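Local atomic coordinates of D-hydantoinase (Ralstonia pickettii, PDB entry 1NFG), a protein that binds two zinc ions per subunit and probably catalyses the stereospecific hydrolysis of the cyclic amide bond in D-hydantoin derivatives. Residues 73-78 and 407-412; 2-7 and 33-38; 210-215 and 238-243; 139-144 and 452-457. One frame throughout, in Å; residues are numbered along the deposited sequence.

Contact 1: residues 73-78 and 407-412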
loop_
_atom_site.group_PDB
_atom_site.type_symbol
_atom_site.label_atom_id
_atom_site.label_comp_id
_atom_site.label_asym_id
_atom_site.label_seq_id
_atom_site.Cartn_x
_atom_site.Cartn_y
_atom_site.Cartn_z
ATOM N N PHE A 73 -10.218 1.494 -43.235
ATOM C CA PHE A 73 -8.869 0.972 -43.137
ATOM C C PHE A 73 -7.918 1.791 -44.017
ATOM O O PHE A 73 -6.739 1.937 -43.704
ATOM C CB PHE A 73 -8.860 -0.489 -43.559
ATOM C CG PHE A 73 -8.185 -1.392 -42.582
ATOM C CD1 PHE A 73 -6.798 -1.453 -42.513
ATOM C CD2 PHE A 73 -8.936 -2.194 -41.731
ATOM C CE1 PHE A 73 -6.165 -2.307 -41.606
ATOM C CE2 PHE A 73 -8.319 -3.048 -40.823
ATOM C CZ PHE A 73 -6.933 -3.109 -40.759
ATOM N N ALA A 74 -8.444 2.338 -45.110
ATOM C CA ALA A 74 -7.644 3.130 -46.038
ATOM C C ALA A 74 -7.366 4.549 -45.551
ATOM O O ALA A 74 -6.225 4.998 -45.574
ATOM C CB ALA A 74 -8.324 3.177 -47.389
ATOM N N THR A 75 -8.406 5.260 -45.128
ATOM C CA THR A 75 -8.239 6.630 -44.652
ATOM C C THR A 75 -7.409 6.715 -43.377
ATOM O O THR A 75 -6.669 7.675 -43.174
ATOM C CB THR A 75 -9.595 7.303 -44.363
ATOM O OG1 THR A 75 -10.363 6.473 -43.480
ATOM C CG2 THR A 75 -10.360 7.537 -45.643
ATOM N N ALA A 76 -7.536 5.715 -42.512
ATOM C CA ALA A 76 -6.793 5.720 -41.257
ATOM C C ALA A 76 -5.308 5.433 -41.459
ATOM O O ALA A 76 -4.462 6.194 -40.984
ATOM C CB ALA A 76 -7.398 4.707 -40.280
ATOM N N THR A 77 -4.995 4.341 -42.159
ATOM C CA THR A 77 -3.602 3.971 -42.407
ATOM C C THR A 77 -2.836 5.081 -43.112
ATOM O O THR A 77 -1.635 5.229 -42.913
ATOM C CB THR A 77 -3.484 2.684 -43.243
ATOM O OG1 THR A 77 -4.299 2.798 -44.416
ATOM C CG2 THR A 77 -3.914 1.474 -42.424
ATOM N N VAL A 78 -3.518 5.865 -43.936
ATOM C CA VAL A 78 -2.834 6.955 -44.612
ATOM C C VAL A 78 -2.459 7.998 -43.568
ATOM O O VAL A 78 -1.343 8.526 -43.583
ATOM C CB VAL A 78 -3.721 7.601 -45.715
ATOM C CG1 VAL A 78 -3.115 8.928 -46.189
ATOM C CG2 VAL A 78 -3.836 6.645 -46.896
ATOM N N HIS A 407 -4.659 13.981 -42.080
ATOM C CA HIS A 407 -4.932 13.198 -43.282
ATOM C C HIS A 407 -5.955 12.061 -43.216
ATOM O O HIS A 407 -5.878 11.114 -44.005
ATOM C CB HIS A 407 -3.600 12.658 -43.821
ATOM C CG HIS A 407 -2.543 13.709 -43.962
ATOM N ND1 HIS A 407 -1.905 14.273 -42.878
ATOM C CD2 HIS A 407 -2.058 14.346 -45.055
ATOM C CE1 HIS A 407 -1.079 15.215 -43.296
ATOM N NE2 HIS A 407 -1.153 15.280 -44.613
ATOM N N ASN A 408 -6.913 12.140 -42.299
ATOM C CA ASN A 408 -7.922 11.089 -42.206
ATOM C C ASN A 408 -9.291 11.651 -42.608
ATOM O O ASN A 408 -9.376 12.765 -43.135
ATOM C CB ASN A 408 -7.951 10.496 -40.790
ATOM C CG ASN A 408 -8.656 11.388 -39.788
ATOM O OD1 ASN A 408 -8.572 12.617 -39.854
ATOM N ND2 ASN A 408 -9.346 10.768 -38.841
ATOM N N ALA A 409 -10.355 10.896 -42.366
ATOM C CA ALA A 409 -11.691 11.338 -42.753
ATOM C C ALA A 409 -12.539 11.982 -41.646
ATOM O O ALA A 409 -13.754 12.132 -41.811
ATOM C CB ALA A 409 -12.449 10.168 -43.368
ATOM N N MET A 410 -11.913 12.377 -40.538
ATOM C CA MET A 410 -12.640 12.986 -39.422
ATOM C C MET A 410 -12.887 14.482 -39.559
ATOM O O MET A 410 -12.211 15.165 -40.326
ATOM C CB MET A 410 -11.907 12.718 -38.109
ATOM C CG MET A 410 -12.200 11.352 -37.527
ATOM S SD MET A 410 -13.943 11.185 -37.109
ATOM C CE MET A 410 -13.985 12.011 -35.530
ATOM N N ASP A 411 -13.861 14.987 -38.803
ATOM C CA ASP A 411 -14.194 16.408 -38.844
ATOM C C ASP A 411 -13.596 17.213 -37.691
ATOM O O ASP A 411 -13.941 18.378 -37.493
ATOM C CB ASP A 411 -15.715 16.599 -38.902
ATOM C CG ASP A 411 -16.439 15.956 -37.733
ATOM O OD1 ASP A 411 -15.996 14.881 -37.268
ATOM O OD2 ASP A 411 -17.467 16.521 -37.295
ATOM N N TYR A 412 -12.696 16.589 -36.934
ATOM C CA TYR A 412 -12.019 17.268 -35.830
ATOM C C TYR A 412 -10.831 16.462 -35.313
ATOM O O TYR A 412 -10.689 15.273 -35.610
ATOM C CB TYR A 412 -12.984 17.555 -34.665
ATOM C CG TYR A 412 -13.266 16.375 -33.756
ATOM C CD1 TYR A 412 -14.247 15.436 -34.076
ATOM C CD2 TYR A 412 -12.548 16.197 -32.574
ATOM C CE1 TYR A 412 -14.508 14.346 -33.236
ATOM C CE2 TYR A 412 -12.796 15.112 -31.729
ATOM C CZ TYR A 412 -13.777 14.191 -32.064
ATOM O OH TYR A 412 -14.021 13.120 -31.231
#
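Thr75 and Val78, one turn apart on helix 73-82, face His407, Asn408 and Ala409 in the loop between strands 390-400 and 419-429, so a helix of the TIM-barrel amidohydrolase fold is met here by a late loop of the chain. Thr75 points its side chain toward the loop and lays its methyl against that of Ala409, CG2 to CB 4.1 Å. Its OG1 sits between the backbone N and the carbonyl carbon (chi1 53°), where it bonds to Thr72 N and Asp71 OD1. Asp71 ties the two segments together indirectly, because its OD1 also takes the N-H of Ala409 and its OD2 that of Asn408 ND2. The amide of Asn408 is carried off from the helix. Only CB stays near, 3.9 Å from Thr75 O, while OD1 accepts a weak 3.4 Å bond from Met410 N and another from Gln403 NE2. The two segments make no direct hydrogen bond, and the carbonyl oxygens Thr75 O and His407 O lie 3.6 Å apart. One turn on, Val78 has CG1 anti to the backbone N (chi1 167°), which brings that methyl within 4.4 Å of His407 CB and 4.1 Å of His407 O.

Contact 2: residues 2-7 and 33-38; sequences DIIIKN and GALGPA
Asp2 OD2 accepts the N-H of Asp25. The Asp2 side chain starts away from the loop, and only its backbone lies beside Ala38, Asp2 O to Ala38 C 4.3 Å. The apolar contact is carried by Ile4, whose side chain points at the loop. Its CG1 lies anti to the carbonyl carbon (chi1 -71°), and the chain continues extended to CD1, which comes 3.4 Å from Ala38 CB. Leu35 slides past Ile4 in the opposite direction: Leu35 CD1 touches Ile4 CG2 at 3.5 Å, while Leu35 CB lies 3.7 Å from Ile4 CD1. All this lies in the N-terminal beta region, whose sequence matches the N-terminal domain family of the urease alpha subunit. Strand 3-6 runs antiparallel to 15-24 and parallel to 40-43, and the loop 33-38 leads from strand 27-31 into 40-43. Asp2 and Ile3 both face Ile23 in a classic beta bulge at the start of the strand, and the side chains of Ile3 and Ile5 leave on the face away from the loop, against Ile23. Between Leu35 and Ala38 the chain turns through Gly36, at a positive phi where a side chain would press on the preceding carbonyl O, and Gly36 O lies 3.3 Å from Ile4 CD1.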
loop_
_atom_site.group_PDB
_atom_site.type_symbol
_atom_site.label_atom_id
_atom_site.label_comp_id
_atom_site.label_asym_id
_atom_site.label_seq_id
_atom_site.Cartn_x
_atom_site.Cartn_y
_atom_site.Cartn_z
ATOM N N ASP A 2 18.964 0.048 -52.820
ATOM C CA ASP A 2 17.761 0.758 -53.256
ATOM C C ASP A 2 17.705 2.175 -52.718
ATOM O O ASP A 2 17.362 3.115 -53.441
ATOM C CB ASP A 2 16.493 0.016 -52.822
ATOM C CG ASP A 2 16.492 -1.440 -53.243
ATOM O OD1 ASP A 2 17.075 -1.762 -54.298
ATOM O OD2 ASP A 2 15.894 -2.266 -52.522
ATOM N N ILE A 3 18.027 2.330 -51.439
ATOM C CA ILE A 3 18.004 3.647 -50.817
ATOM C C ILE A 3 19.105 3.817 -49.781
ATOM O O ILE A 3 19.536 2.850 -49.146
ATOM C CB ILE A 3 16.628 3.926 -50.156
ATOM C CG1 ILE A 3 15.593 4.213 -51.245
ATOM C CG2 ILE A 3 16.726 5.095 -49.182
ATOM C CD1 ILE A 3 14.288 4.778 -50.735
ATOM N N ILE A 4 19.574 5.054 -49.648
ATOM C CA ILE A 4 20.597 5.401 -48.677
ATOM C C ILE A 4 20.131 6.648 -47.942
ATOM O O ILE A 4 19.752 7.644 -48.569
ATOM C CB ILE A 4 21.961 5.728 -49.334
ATOM C CG1 ILE A 4 22.606 4.457 -49.886
ATOM C CG2 ILE A 4 22.898 6.367 -48.304
ATOM C CD1 ILE A 4 23.900 4.717 -50.662
ATOM N N ILE A 5 20.137 6.580 -46.614
ATOM C CA ILE A 5 19.750 7.727 -45.804
ATOM C C ILE A 5 21.038 8.194 -45.134
ATOM O O ILE A 5 21.630 7.476 -44.317
ATOM C CB ILE A 5 18.683 7.345 -44.757
ATOM C CG1 ILE A 5 17.432 6.831 -45.475
ATOM C CG2 ILE A 5 18.320 8.563 -43.910
ATOM C CD1 ILE A 5 16.381 6.264 -44.555
ATOM N N LYS A 6 21.470 9.397 -45.501
ATOM C CA LYS A 6 22.719 9.957 -44.999
ATOM C C LYS A 6 22.571 11.218 -44.159
ATOM O O LYS A 6 21.562 11.925 -44.247
ATOM C CB LYS A 6 23.634 10.288 -46.180
ATOM C CG LYS A 6 23.099 11.442 -47.028
ATOM C CD LYS A 6 24.053 11.859 -48.128
ATOM C CE LYS A 6 23.474 13.022 -48.937
ATOM N NZ LYS A 6 24.390 13.483 -50.026
ATOM N N ASN A 7 23.607 11.496 -43.366
ATOM C CA ASN A 7 23.672 12.693 -42.525
ATOM C C ASN A 7 22.654 12.763 -41.401
ATOM O O ASN A 7 22.422 13.838 -40.841
ATOM C CB ASN A 7 23.516 13.964 -43.375
ATOM C CG ASN A 7 24.463 14.003 -44.553
ATOM O OD1 ASN A 7 25.579 13.483 -44.489
ATOM N ND2 ASN A 7 24.029 14.636 -45.637
ATOM N N GLY A 33 30.034 2.978 -42.694
ATOM C CA GLY A 33 30.972 2.464 -43.676
ATOM C C GLY A 33 30.718 2.963 -45.085
ATOM O O GLY A 33 30.021 3.960 -45.283
ATOM N N ALA A 34 31.295 2.268 -46.062
ATOM C CA ALA A 34 31.137 2.623 -47.471
ATOM C C ALA A 34 29.852 2.003 -48.002
ATOM O O ALA A 34 29.748 0.781 -48.113
ATOM C CB ALA A 34 32.319 2.118 -48.268
ATOM N N LEU A 35 28.883 2.848 -48.337
ATOM C CA LEU A 35 27.597 2.367 -48.830
ATOM C C LEU A 35 27.522 2.085 -50.329
ATOM O O LEU A 35 26.862 1.133 -50.752
ATOM C CB LEU A 35 26.492 3.345 -48.426
ATOM C CG LEU A 35 26.193 3.304 -46.923
ATOM C CD1 LEU A 35 25.156 4.353 -46.568
ATOM C CD2 LEU A 35 25.709 1.909 -46.545
ATOM N N GLY A 36 28.189 2.906 -51.132
ATOM C CA GLY A 36 28.165 2.681 -52.563
ATOM C C GLY A 36 27.048 3.425 -53.268
ATOM O O GLY A 36 26.492 4.380 -52.717
ATOM N N PRO A 37 26.699 3.012 -54.499
ATOM C CA PRO A 37 25.640 3.637 -55.302
ATOM C C PRO A 37 24.253 3.243 -54.814
ATOM O O PRO A 37 24.074 2.177 -54.217
ATOM C CB PRO A 37 25.906 3.107 -56.713
ATOM C CG PRO A 37 27.328 2.594 -56.657
ATOM C CD PRO A 37 27.410 1.998 -55.291
ATOM N N ALA A 38 23.273 4.099 -55.089
ATOM C CA ALA A 38 21.905 3.833 -54.675
ATOM C C ALA A 38 20.867 4.534 -55.543
ATOM O O ALA A 38 21.017 5.708 -55.886
ATOM C CB ALA A 38 21.723 4.241 -53.224
#

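Contact 3: residues 210-215 and 238-243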
loop_
_atom_site.group_PDB
_atom_site.type_symbol
_atom_site.label_atom_id
_atom_site.label_comp_id
_atom_site.label_asym_id
_atom_site.label_seq_id
_atom_site.Cartn_x
_atom_site.Cartn_y
_atom_site.Cartn_z
ATOM N N ARG A 210 -18.762 7.028 -14.760
ATOM C CA ARG A 210 -17.764 5.970 -14.703
ATOM C C ARG A 210 -16.439 6.493 -14.157
ATOM O O ARG A 210 -15.436 6.592 -14.866
ATOM C CB ARG A 210 -17.598 5.303 -16.080
ATOM C CG ARG A 210 -17.606 6.236 -17.268
ATOM C CD ARG A 210 -18.201 5.556 -18.501
ATOM N NE ARG A 210 -17.626 4.239 -18.771
ATOM C CZ ARG A 210 -18.308 3.235 -19.321
ATOM N NH1 ARG A 210 -19.581 3.400 -19.653
ATOM N NH2 ARG A 210 -17.731 2.062 -19.532
ATOM N N PRO A 211 -16.430 6.822 -12.857
ATOM C CA PRO A 211 -15.274 7.345 -12.128
ATOM C C PRO A 211 -14.180 6.295 -11.956
ATOM O O PRO A 211 -14.412 5.097 -12.142
ATOM C CB PRO A 211 -15.885 7.768 -10.800
ATOM C CG PRO A 211 -16.904 6.703 -10.581
ATOM C CD PRO A 211 -17.561 6.601 -11.937
ATOM N N PRO A 212 -12.974 6.737 -11.578
ATOM C CA PRO A 212 -11.807 5.877 -11.368
ATOM C C PRO A 212 -12.072 4.535 -10.695
ATOM O O PRO A 212 -11.483 3.523 -11.077
ATOM C CB PRO A 212 -10.884 6.762 -10.546
ATOM C CG PRO A 212 -11.141 8.112 -11.135
ATOM C CD PRO A 212 -12.652 8.140 -11.252
ATOM N N ARG A 213 -12.950 4.512 -9.698
ATOM C CA ARG A 213 -13.225 3.264 -8.996
ATOM C C ARG A 213 -13.750 2.194 -9.942
ATOM O O ARG A 213 -13.408 1.018 -9.808
ATOM C CB ARG A 213 -14.243 3.485 -7.886
ATOM C CG ARG A 213 -14.216 2.398 -6.833
ATOM C CD ARG A 213 -13.075 2.672 -5.886
ATOM N NE ARG A 213 -11.929 1.789 -6.066
ATOM C CZ ARG A 213 -10.682 2.150 -5.785
ATOM N NH1 ARG A 213 -10.433 3.372 -5.329
ATOM N NH2 ARG A 213 -9.689 1.284 -5.929
ATOM N N VAL A 214 -14.590 2.608 -10.888
ATOM C CA VAL A 214 -15.164 1.697 -11.873
ATOM C C VAL A 214 -14.041 1.005 -12.643
ATOM O O VAL A 214 -14.084 -0.209 -12.878
ATOM C CB VAL A 214 -16.068 2.457 -12.865
ATOM C CG1 VAL A 214 -16.546 1.521 -13.966
ATOM C CG2 VAL A 214 -17.252 3.052 -12.130
ATOM N N GLU A 215 -13.033 1.784 -13.028
ATOM C CA GLU A 215 -11.890 1.245 -13.755
ATOM C C GLU A 215 -11.015 0.399 -12.829
ATOM O O GLU A 215 -10.674 -0.744 -13.146
ATOM C CB GLU A 215 -11.052 2.389 -14.351
ATOM C CG GLU A 215 -9.939 1.928 -15.294
ATOM C CD GLU A 215 -9.145 3.084 -15.898
ATOM O OE1 GLU A 215 -9.718 4.187 -16.054
ATOM O OE2 GLU A 215 -7.950 2.885 -16.231
ATOM N N VAL A 238 -4.744 2.156 -19.361
ATOM C CA VAL A 238 -4.750 2.411 -17.921
ATOM C C VAL A 238 -4.779 3.931 -17.929
ATOM O O VAL A 238 -3.898 4.564 -18.510
ATOM C CB VAL A 238 -3.461 1.945 -17.242
ATOM C CG1 VAL A 238 -3.418 2.471 -15.818
ATOM C CG2 VAL A 238 -3.395 0.420 -17.248
ATOM N N THR A 239 -5.773 4.520 -17.280
ATOM C CA THR A 239 -5.935 5.965 -17.332
ATOM C C THR A 239 -5.787 6.809 -16.066
ATOM O O THR A 239 -5.764 8.036 -16.149
ATOM C CB THR A 239 -7.314 6.278 -17.904
ATOM O OG1 THR A 239 -8.306 6.044 -16.892
ATOM C CG2 THR A 239 -7.608 5.357 -19.083
ATOM N N CYS A 240 -5.695 6.185 -14.900
ATOM C CA CYS A 240 -5.612 6.975 -13.682
ATOM C C CYS A 240 -4.782 6.331 -12.593
ATOM O O CYS A 240 -4.412 5.157 -12.680
ATOM C CB CYS A 240 -7.021 7.233 -13.150
ATOM S SG CYS A 240 -7.918 5.699 -12.773
ATOM N N GLU A 241 -4.517 7.109 -11.553
ATOM C CA GLU A 241 -3.720 6.654 -10.424
ATOM C C GLU A 241 -4.257 5.394 -9.743
ATOM O O GLU A 241 -3.491 4.468 -9.448
ATOM C CB GLU A 241 -3.585 7.795 -9.411
ATOM C CG GLU A 241 -2.965 7.405 -8.087
ATOM C CD GLU A 241 -2.648 8.615 -7.224
ATOM O OE1 GLU A 241 -3.383 9.627 -7.310
ATOM O OE2 GLU A 241 -1.666 8.546 -6.451
ATOM N N GLU A 242 -5.565 5.343 -9.506
ATOM C CA GLU A 242 -6.137 4.181 -8.834
ATOM C C GLU A 242 -6.048 2.875 -9.612
ATOM O O GLU A 242 -5.726 1.840 -9.032
ATOM C CB GLU A 242 -7.589 4.453 -8.403
ATOM C CG GLU A 242 -8.290 5.530 -9.185
ATOM C CD GLU A 242 -7.984 6.928 -8.691
ATOM O OE1 GLU A 242 -8.339 7.233 -7.534
ATOM O OE2 GLU A 242 -7.402 7.725 -9.464
ATOM N N SER A 243 -6.318 2.896 -10.913
ATOM C CA SER A 243 -6.222 1.652 -11.675
ATOM C C SER A 243 -4.757 1.263 -11.856
ATOM O O SER A 243 -4.414 0.079 -11.814
ATOM C CB SER A 243 -6.910 1.774 -13.045
ATOM O OG SER A 243 -6.258 2.706 -13.887
#
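Glu215 reaches across from the first turn of helix 212-229 to Thr239 and Ser243, its chain extended with CG anti to the backbone N (chi1 -172°). Both carboxylate oxygens are engaged. OE2 accepts twice: from Thr239 N on its syn lone pair, 2.9 Å and nearly straight at 163°, and from Ser243 OG at 2.9 Å, which comes in from above the carboxylate plane, 63° out of it. OE1 takes the hydroxyl of Thr239 OG1, modelled at 2.5 Å, a length not to be trusted at this resolution. Arg290 completes the set, its NH2 making a salt bridge to OE1 and its NE bonding to Thr239 OG1. Beside these bonds Pro212 CB rests 3.9 Å from Cys240 SG, Cys240 being the N-cap of helix 241-253. In this TIM-barrel amidohydrolase the segment 238-243 directly follows the zinc ligand His237. Arg213 leans toward a second subunit, packing on Ile228 of that chain. With Arg290 and the N-terminus of helix 241-253 close by, Glu215 is probably held as a charged carboxylate, a buried acceptor whose bonds to Thr239 and Ser243 tie helix 212-229 to the residues that follow His237.

Contact 4: residues 139-144 and 452-457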
loop_
_atom_site.group_PDB
_atom_site.type_symbol
_atom_site.label_atom_id
_atom_site.label_comp_id
_atom_site.label_asym_id
_atom_site.label_seq_id
_atom_site.Cartn_x
_atom_site.Cartn_y
_atom_site.Cartn_z
ATOM N N LEU A 139 -6.708 -19.558 -34.265
ATOM C CA LEU A 139 -6.232 -18.227 -34.641
ATOM C C LEU A 139 -4.739 -17.972 -34.438
ATOM O O LEU A 139 -4.091 -17.362 -35.292
ATOM C CB LEU A 139 -7.041 -17.146 -33.914
ATOM C CG LEU A 139 -8.186 -16.544 -34.736
ATOM C CD1 LEU A 139 -9.169 -17.632 -35.113
ATOM C CD2 LEU A 139 -8.880 -15.452 -33.946
ATOM N N PRO A 140 -4.172 -18.422 -33.304
ATOM C CA PRO A 140 -2.743 -18.206 -33.061
ATOM C C PRO A 140 -1.869 -18.596 -34.244
ATOM O O PRO A 140 -1.025 -17.813 -34.670
ATOM C CB PRO A 140 -2.477 -19.055 -31.828
ATOM C CG PRO A 140 -3.737 -18.870 -31.056
ATOM C CD PRO A 140 -4.809 -19.032 -32.122
ATOM N N ASP A 141 -2.079 -19.793 -34.784
ATOM C CA ASP A 141 -1.285 -20.248 -35.925
ATOM C C ASP A 141 -1.503 -19.440 -37.202
ATOM O O ASP A 141 -0.777 -19.610 -38.178
ATOM C CB ASP A 141 -1.540 -21.728 -36.202
ATOM C CG ASP A 141 -0.965 -22.623 -35.122
ATOM O OD1 ASP A 141 0.128 -22.297 -34.594
ATOM O OD2 ASP A 141 -1.595 -23.658 -34.810
ATOM N N LEU A 142 -2.502 -18.566 -37.199
ATOM C CA LEU A 142 -2.763 -17.725 -38.356
ATOM C C LEU A 142 -2.015 -16.410 -38.163
ATOM O O LEU A 142 -1.985 -15.562 -39.057
ATOM C CB LEU A 142 -4.256 -17.429 -38.477
ATOM C CG LEU A 142 -5.196 -18.632 -38.560
ATOM C CD1 LEU A 142 -6.630 -18.126 -38.692
ATOM C CD2 LEU A 142 -4.811 -19.518 -39.743
ATOM N N GLY A 143 -1.424 -16.243 -36.980
ATOM C CA GLY A 143 -0.701 -15.023 -36.677
ATOM C C GLY A 143 -1.492 -14.051 -35.815
ATOM O O GLY A 143 -1.131 -12.879 -35.709
ATOM N N ILE A 144 -2.589 -14.523 -35.225
ATOM C CA ILE A 144 -3.420 -13.696 -34.347
ATOM C C ILE A 144 -3.168 -14.293 -32.964
ATOM O O ILE A 144 -3.806 -15.269 -32.570
ATOM C CB ILE A 144 -4.924 -13.829 -34.665
ATOM C CG1 ILE A 144 -5.180 -13.686 -36.167
ATOM C CG2 ILE A 144 -5.698 -12.771 -33.906
ATOM C CD1 ILE A 144 -5.111 -12.281 -36.675
ATOM N N ARG A 452 1.769 -12.341 -36.524
ATOM C CA ARG A 452 2.520 -12.067 -35.306
ATOM C C ARG A 452 2.861 -13.340 -34.543
ATOM O O ARG A 452 2.164 -14.347 -34.642
ATOM C CB ARG A 452 1.736 -11.065 -34.447
ATOM C CG ARG A 452 1.447 -9.790 -35.229
ATOM C CD ARG A 452 0.640 -8.746 -34.493
ATOM N NE ARG A 452 -0.638 -9.252 -34.003
ATOM C CZ ARG A 452 -0.798 -9.830 -32.818
ATOM N NH1 ARG A 452 0.245 -9.964 -32.013
ATOM N NH2 ARG A 452 -1.989 -10.281 -32.442
ATOM N N ARG A 453 3.959 -13.284 -33.797
ATOM C CA ARG A 453 4.451 -14.420 -33.034
ATOM C C ARG A 453 3.684 -14.650 -31.737
ATOM O O ARG A 453 3.021 -13.750 -31.229
ATOM C CB ARG A 453 5.935 -14.214 -32.745
ATOM C CG ARG A 453 6.765 -15.477 -32.826
ATOM C CD ARG A 453 8.251 -15.172 -32.703
ATOM N NE ARG A 453 8.667 -14.155 -33.663
ATOM C CZ ARG A 453 9.126 -12.952 -33.327
ATOM N NH1 ARG A 453 9.234 -12.615 -32.047
ATOM N NH2 ARG A 453 9.463 -12.078 -34.270
ATOM N N LYS A 454 3.794 -15.863 -31.205
ATOM C CA LYS A 454 3.108 -16.255 -29.979
ATOM C C LYS A 454 3.649 -15.668 -28.677
ATOM O O LYS A 454 4.133 -14.538 -28.621
ATOM C CB LYS A 454 3.120 -17.780 -29.835
ATOM C CG LYS A 454 2.248 -18.546 -30.807
ATOM C CD LYS A 454 2.304 -20.039 -30.498
ATOM C CE LYS A 454 1.516 -20.848 -31.513
ATOM N NZ LYS A 454 1.645 -22.307 -31.257
ATOM N N TYR A 455 3.532 -16.496 -27.637
ATOM C CA TYR A 455 3.954 -16.246 -26.256
ATOM C C TYR A 455 4.290 -14.811 -25.913
ATOM O O TYR A 455 5.463 -14.446 -25.778
ATOM C CB TYR A 455 5.143 -17.148 -25.903
ATOM C CG TYR A 455 5.324 -17.382 -24.422
ATOM C CD1 TYR A 455 5.654 -16.333 -23.560
ATOM C CD2 TYR A 455 5.151 -18.656 -23.876
ATOM C CE1 TYR A 455 5.806 -16.547 -22.184
ATOM C CE2 TYR A 455 5.302 -18.884 -22.506
ATOM C CZ TYR A 455 5.628 -17.827 -21.666
ATOM O OH TYR A 455 5.771 -18.049 -20.312
ATOM N N LYS A 456 3.247 -14.004 -25.758
ATOM C CA LYS A 456 3.422 -12.607 -25.407
ATOM C C LYS A 456 3.435 -12.482 -23.896
ATOM O O LYS A 456 2.853 -13.303 -23.195
ATOM C CB LYS A 456 2.297 -11.776 -26.000
ATOM C CG LYS A 456 2.247 -11.831 -27.525
ATOM C CD LYS A 456 1.005 -11.132 -28.031
ATOM C CE LYS A 456 0.867 -11.250 -29.519
ATOM N NZ LYS A 456 -0.489 -10.802 -29.912
ATOM N N GLN A 457 4.106 -11.454 -23.397
ATOM C CA GLN A 457 4.221 -11.251 -21.960
ATOM C C GLN A 457 5.050 -10.000 -21.682
ATOM O O GLN A 457 5.530 -9.368 -22.650
ATOM C CB GLN A 457 4.906 -12.467 -21.327
ATOM C CG GLN A 457 4.997 -12.462 -19.803
ATOM C CD GLN A 457 6.164 -13.296 -19.291
ATOM O OE1 GLN A 457 7.259 -12.776 -19.062
ATOM N NE2 GLN A 457 5.940 -14.598 -19.130
ATOM O OXT GLN A 457 5.222 -9.668 -20.491
HETATM O O HOH W 1 -1.755 -10.142 -36.772
#
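The C-terminal tail of the chain closes against a turn shortly before Lys148, the carboxylated lysine that binds both zinc ions, with Arg452 meeting Gly143. In the turn, Ile144 N and Leu142 N reach Leu139 O from opposite faces of its plane, and Gly143 N bonds to Pro140 O. Gly143 itself has a phi of 101°, where a side chain would press on the carbonyl O of Leu142. Gly143 O meets the tail, where it accepts Arg452 N at 3.1 Å (N-H...O 145°) and a water at 3.0 Å. The same water bonds weakly to Arg452 NE. In return, Gly143 CA lies 3.6 Å from Arg452 O as a C-H...O contact. The Arg452 chain bends at chi3 (-56°), which places NE; Gly143 O stands 3.8 Å above one face of the guanidinium, offset toward the rim. NH2 goes to another carbonyl, Tyr121 O, while the modelled position of NH1 is doubtful. Farther out Lys454 extends its chain past Pro140 CB toward Asp141, a long salt bridge of 3.7 Å between NZ and OD1. Arg452 thus makes its bonds largely to main-chain carbonyls, and the exposed ion pair probably adds little.

Contact 2 comes first along the chain and stands apart, about 33 Å from the centre of the chain, in the N-terminal beta structure. The other three begin after it, from residue 73 on. Contacts 1 and 4 interlock, since their segments alternate along the sequence, and contact 3 falls within the span of both. Centres of contacts 1, 3 and 4 lie 28 to 30 Å from one another, while contacts 2 and 3 are 50 Å apart, on opposite sides of the chain's centre. No two contacts touch. Contact 3 lies next to the zinc ligand His237; contact 1 sets a late loop against helix 73-82, contact 4 brings the C-terminal tail to the turn at 139-144, and contact 2 is local beta packing.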